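Local coordinates for protein putative Nitroreductase (Desulfovibrio desulfuricans subsp. desulfuricans str. G20, PDB 3E39) that binds flavin mononucleotide and probably acts as an FMN-dependent oxidoreductase of the nitroreductase family, at residues L117-L122 against I149-P154. Residues are numbered along the deposited sequence; the frame is centred on the assembly and turned at random.
With FMN (flavin mononucleotide), chain E.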
ATOM      1  N   LEU A 117      16.286  -3.424  -8.297  1.00 12.50           N
ATOM      2  CA  LEU A 117      16.488  -4.451  -7.295  1.00 12.98           C
ATOM      3  C   LEU A 117      15.293  -5.377  -7.316  1.00 12.58           C
ATOM      4  O   LEU A 117      14.217  -5.022  -7.821  1.00 14.88           O
ATOM      5  CB  LEU A 117      16.674  -3.852  -5.898  1.00 12.96           C
ATOM      6  CG  LEU A 117      17.883  -2.959  -5.690  1.00 13.32           C
ATOM      7  CD1 LEU A 117      17.817  -2.332  -4.318  1.00 12.90           C
ATOM      8  CD2 LEU A 117      19.182  -3.776  -5.884  1.00 13.43           C
ATOM      9  N   GLY A 118      15.496  -6.585  -6.806  1.00 10.81           N
ATOM     10  CA  GLY A 118      14.449  -7.590  -6.648  1.00 12.75           C
ATOM     11  C   GLY A 118      14.090  -7.624  -5.167  1.00 13.80           C
ATOM     12  O   GLY A 118      14.961  -7.524  -4.309  1.00 13.47           O
ATOM     13  N   ALA A 119      12.807  -7.716  -4.872  1.00 10.23           N
ATOM     14  CA  ALA A 119      12.324  -7.778  -3.484  1.00 10.64           C
ATOM     15  C   ALA A 119      11.084  -8.622  -3.332  1.00 10.92           C
ATOM     16  O   ALA A 119      10.342  -8.839  -4.292  1.00  9.09           O
ATOM     17  CB  ALA A 119      12.053  -6.364  -2.930  1.00  9.92           C
ATOM     18  N   VAL A 120      10.866  -9.083  -2.104  1.00  9.49           N
ATOM     19  CA  VAL A 120       9.666  -9.820  -1.758  1.00 10.10           C
ATOM     20  C   VAL A 120       9.157  -9.450  -0.343  1.00  8.54           C
ATOM     21  O   VAL A 120       9.940  -9.319   0.629  1.00  7.19           O
ATOM     22  CB  VAL A 120       9.828 -11.367  -1.926  1.00 11.46           C
ATOM     23  CG1 VAL A 120      11.008 -11.918  -1.055  1.00  9.49           C
ATOM     24  CG2 VAL A 120       8.506 -12.077  -1.608  1.00  9.15           C
ATOM     25  N   TRP A 121       7.842  -9.238  -0.279  1.00  7.78           N
ATOM     26  CA  TRP A 121       7.109  -8.943   0.946  1.00  8.38           C
ATOM     27  C   TRP A 121       6.985 -10.261   1.677  1.00  9.34           C
ATOM     28  O   TRP A 121       6.429 -11.198   1.140  1.00  9.15           O
ATOM     29  CB  TRP A 121       5.718  -8.467   0.554  1.00  9.13           C
ATOM     30  CG  TRP A 121       4.787  -8.054   1.644  1.00  8.78           C
ATOM     31  CD1 TRP A 121       4.676  -8.558   2.909  1.00 11.21           C
ATOM     32  CD2 TRP A 121       3.754  -7.087   1.503  1.00  7.16           C
ATOM     33  NE1 TRP A 121       3.644  -7.937   3.577  1.00  7.04           N
ATOM     34  CE2 TRP A 121       3.069  -7.018   2.733  1.00  5.60           C
ATOM     35  CE3 TRP A 121       3.342  -6.262   0.450  1.00 10.80           C
ATOM     36  CZ2 TRP A 121       1.992  -6.150   2.945  1.00  8.70           C
ATOM     37  CZ3 TRP A 121       2.269  -5.390   0.672  1.00  9.75           C
ATOM     38  CH2 TRP A 121       1.616  -5.344   1.898  1.00 10.22           C
ATOM     39  N   LEU A 122       7.511 -10.351   2.891  1.00  6.73           N
ATOM     40  CA  LEU A 122       7.397 -11.569   3.677  1.00  9.32           C
ATOM     41  C   LEU A 122       6.461 -11.305   4.852  1.00  8.19           C
ATOM     42  O   LEU A 122       6.733 -10.427   5.664  1.00  8.51           O
ATOM     43  CB  LEU A 122       8.760 -12.028   4.185  1.00  9.94           C
ATOM     44  CG  LEU A 122       9.785 -12.451   3.135  1.00 13.09           C
ATOM     45  CD1 LEU A 122      11.117 -12.837   3.802  1.00 15.42           C
ATOM     46  CD2 LEU A 122       9.277 -13.579   2.304  1.00 10.73           C
ATOM     47  N   ILE A 149      10.775  -7.167   4.356  1.00  9.53           N
ATOM     48  CA  ILE A 149      11.015  -7.087   2.927  1.00  9.11           C
ATOM     49  C   ILE A 149      12.428  -7.588   2.734  1.00  9.53           C
ATOM     50  O   ILE A 149      13.372  -7.014   3.311  1.00  8.93           O
ATOM     51  CB  ILE A 149      10.965  -5.668   2.355  1.00 10.05           C
ATOM     52  CG1 ILE A 149       9.645  -5.003   2.682  1.00  9.62           C
ATOM     53  CG2 ILE A 149      11.134  -5.706   0.819  1.00 12.40           C
ATOM     54  CD1 ILE A 149       9.517  -3.643   2.089  1.00 14.66           C
ATOM     55  N   ALA A 150      12.555  -8.673   1.973  1.00  9.55           N
ATOM     56  CA  ALA A 150      13.850  -9.246   1.621  1.00  8.27           C
ATOM     57  C   ALA A 150      14.202  -8.680   0.266  1.00  7.39           C
ATOM     58  O   ALA A 150      13.326  -8.621  -0.600  1.00  8.08           O
ATOM     59  CB  ALA A 150      13.762 -10.796   1.542  1.00 10.06           C
ATOM     60  N   ALA A 151      15.455  -8.284   0.068  1.00  9.12           N
ATOM     61  CA  ALA A 151      15.871  -7.651  -1.175  1.00  9.26           C
ATOM     62  C   ALA A 151      17.304  -7.968  -1.610  1.00  9.02           C
ATOM     63  O   ALA A 151      18.148  -8.354  -0.815  1.00  9.77           O
ATOM     64  CB  ALA A 151      15.682  -6.101  -1.081  1.00  9.24           C
ATOM     65  N   GLY A 152      17.558  -7.742  -2.889  1.00 11.51           N
ATOM     66  CA  GLY A 152      18.891  -7.922  -3.479  1.00 11.11           C
ATOM     67  C   GLY A 152      18.831  -7.664  -4.973  1.00 11.46           C
ATOM     68  O   GLY A 152      17.768  -7.338  -5.518  1.00 12.49           O
ATOM     69  N   HIS A 153      19.976  -7.721  -5.625  1.00 12.43           N
ATOM     70  CA  HIS A 153      19.986  -7.613  -7.073  1.00 10.36           C
ATOM     71  C   HIS A 153      19.377  -8.932  -7.558  1.00 11.74           C
ATOM     72  O   HIS A 153      19.676 -10.016  -7.039  1.00 13.32           O
ATOM     73  CB  HIS A 153      21.386  -7.311  -7.612  1.00 10.03           C
ATOM     74  CG  HIS A 153      21.899  -5.967  -7.210  1.00 13.15           C
ATOM     75  ND1 HIS A 153      21.714  -4.835  -7.979  1.00 15.23           N
ATOM     76  CD2 HIS A 153      22.543  -5.561  -6.090  1.00 13.50           C
ATOM     77  CE1 HIS A 153      22.260  -3.801  -7.367  1.00 16.29           C
ATOM     78  NE2 HIS A 153      22.765  -4.211  -6.215  1.00 10.44           N
ATOM     79  N   PRO A 154      18.475  -8.853  -8.540  1.00 11.98           N
ATOM     80  CA  PRO A 154      17.690 -10.018  -8.922  1.00 12.65           C
ATOM     81  C   PRO A 154      18.463 -11.129  -9.655  1.00 13.10           C
ATOM     82  O   PRO A 154      19.278 -10.805 -10.524  1.00 16.40           O
ATOM     83  CB  PRO A 154      16.594  -9.398  -9.801  1.00 14.37           C
ATOM     84  CG  PRO A 154      17.179  -8.142 -10.330  1.00 12.18           C
ATOM     85  CD  PRO A 154      18.181  -7.663  -9.369  1.00 14.35           C
TER
HETATM   86  N1  FMN E 200       5.827 -14.363  -0.509  1.00  9.68           N
HETATM   87  C2  FMN E 200       6.593 -15.354   0.072  1.00 12.92           C
HETATM   88  O2  FMN E 200       7.361 -16.032  -0.589  1.00 13.73           O
HETATM   89  N3  FMN E 200       6.532 -15.572   1.432  1.00 11.94           N
HETATM   90  C4  FMN E 200       5.709 -14.851   2.266  1.00 10.96           C
HETATM   91  O4  FMN E 200       5.855 -14.949   3.497  1.00  9.60           O
HETATM   92  C4A FMN E 200       4.914 -13.851   1.695  1.00 11.43           C
HETATM   93  N5  FMN E 200       4.091 -13.112   2.511  1.00 11.18           N
HETATM   94  C5A FMN E 200       3.305 -12.089   1.970  1.00 11.22           C
HETATM   95  C6  FMN E 200       2.453 -11.368   2.815  1.00 10.98           C
HETATM   96  C7  FMN E 200       1.666 -10.333   2.302  1.00 10.45           C
HETATM   97  C7M FMN E 200       0.627  -9.684   3.178  1.00  8.61           C
HETATM   98  C8  FMN E 200       1.722 -10.048   0.923  1.00  7.94           C
HETATM   99  C8M FMN E 200       0.903  -8.917   0.348  1.00  8.63           C
HETATM  100  C9  FMN E 200       2.553 -10.795   0.085  1.00  9.50           C
HETATM  101  C9A FMN E 200       3.362 -11.831   0.601  1.00 10.14           C
HETATM  102  N10 FMN E 200       4.215 -12.599  -0.237  1.00 10.26           N
HETATM  103  C10 FMN E 200       4.993 -13.609   0.313  1.00 10.44           C
HETATM  104  C1' FMN E 200       4.283 -12.374  -1.700  1.00 11.16           C
HETATM  105  C2' FMN E 200       3.053 -12.921  -2.431  1.00 12.77           C
HETATM  106  O2' FMN E 200       3.126 -14.333  -2.529  1.00 11.94           O
HETATM  107  C3' FMN E 200       2.987 -12.302  -3.818  1.00 12.58           C
HETATM  108  O3' FMN E 200       2.863 -10.905  -3.681  1.00 10.62           O
HETATM  109  C4' FMN E 200       1.799 -12.807  -4.635  1.00 11.92           C
HETATM  110  O4' FMN E 200       1.946 -14.190  -4.864  1.00 10.29           O
HETATM  111  C5' FMN E 200       1.700 -12.112  -5.973  1.00  7.61           C
HETATM  112  O5' FMN E 200       2.953 -12.102  -6.633  1.00 10.70           O
HETATM  113  P   FMN E 200       3.710 -10.792  -7.156  1.00 11.23           P
HETATM  114  O1P FMN E 200       4.189 -10.042  -5.923  1.00 11.73           O
HETATM  115  O2P FMN E 200       4.847 -11.242  -8.058  1.00  9.74           O
HETATM  116  O3P FMN E 200       2.674  -9.992  -7.900  1.00 12.03           O
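Strand 118-122 runs antiparallel to 149-152, the last part of strand 143-152, the axes of these segments 4.7 Å apart and their N-to-C directions at 168°; in the antiparallel sheet of the nitroreductase fold 118-122 is the outermost strand within this chain. Gly-118/Gly-152 and Val-120/Ala-150 are the hydrogen-bonded pairs, each closed by two N-H...O bonds; the shortest is Gly-118 N to Gly-152 O, 2.7 Å. At the non-hydrogen-bonded pair Ala-119/Ala-151 the CA atoms come to 4.2 Å, with small methyls side by side. On the face of Ala-119, Ala-151 and Ile-149, Ile-149 CG2 packs on Ala-119 CB at 3.9 Å, and helix 94-114 lies against Ile-149 and Trp-121. On the other face Ala-150 CB meets Val-120 CG1 and Leu-122 CD1, and Ile-74 of helix 72-77 touches all three side chains. The other branches face the flavin: Val-120 CG2 lies 3.7 Å from FMN N1, Leu-122 CD2 3.5 Å from FMN N3. Trp-121, CG anti to its backbone N (chi1 -178°), lays one indole face over the dimethylbenzene end, with FMN C8M above the ring. Where strand 118-122 begins and 143-152 ends, Leu-117 makes a CH-pi contact, its CD2 sitting 3.4 Å from the centroid of the His-153 imidazole, 11° off the ring normal.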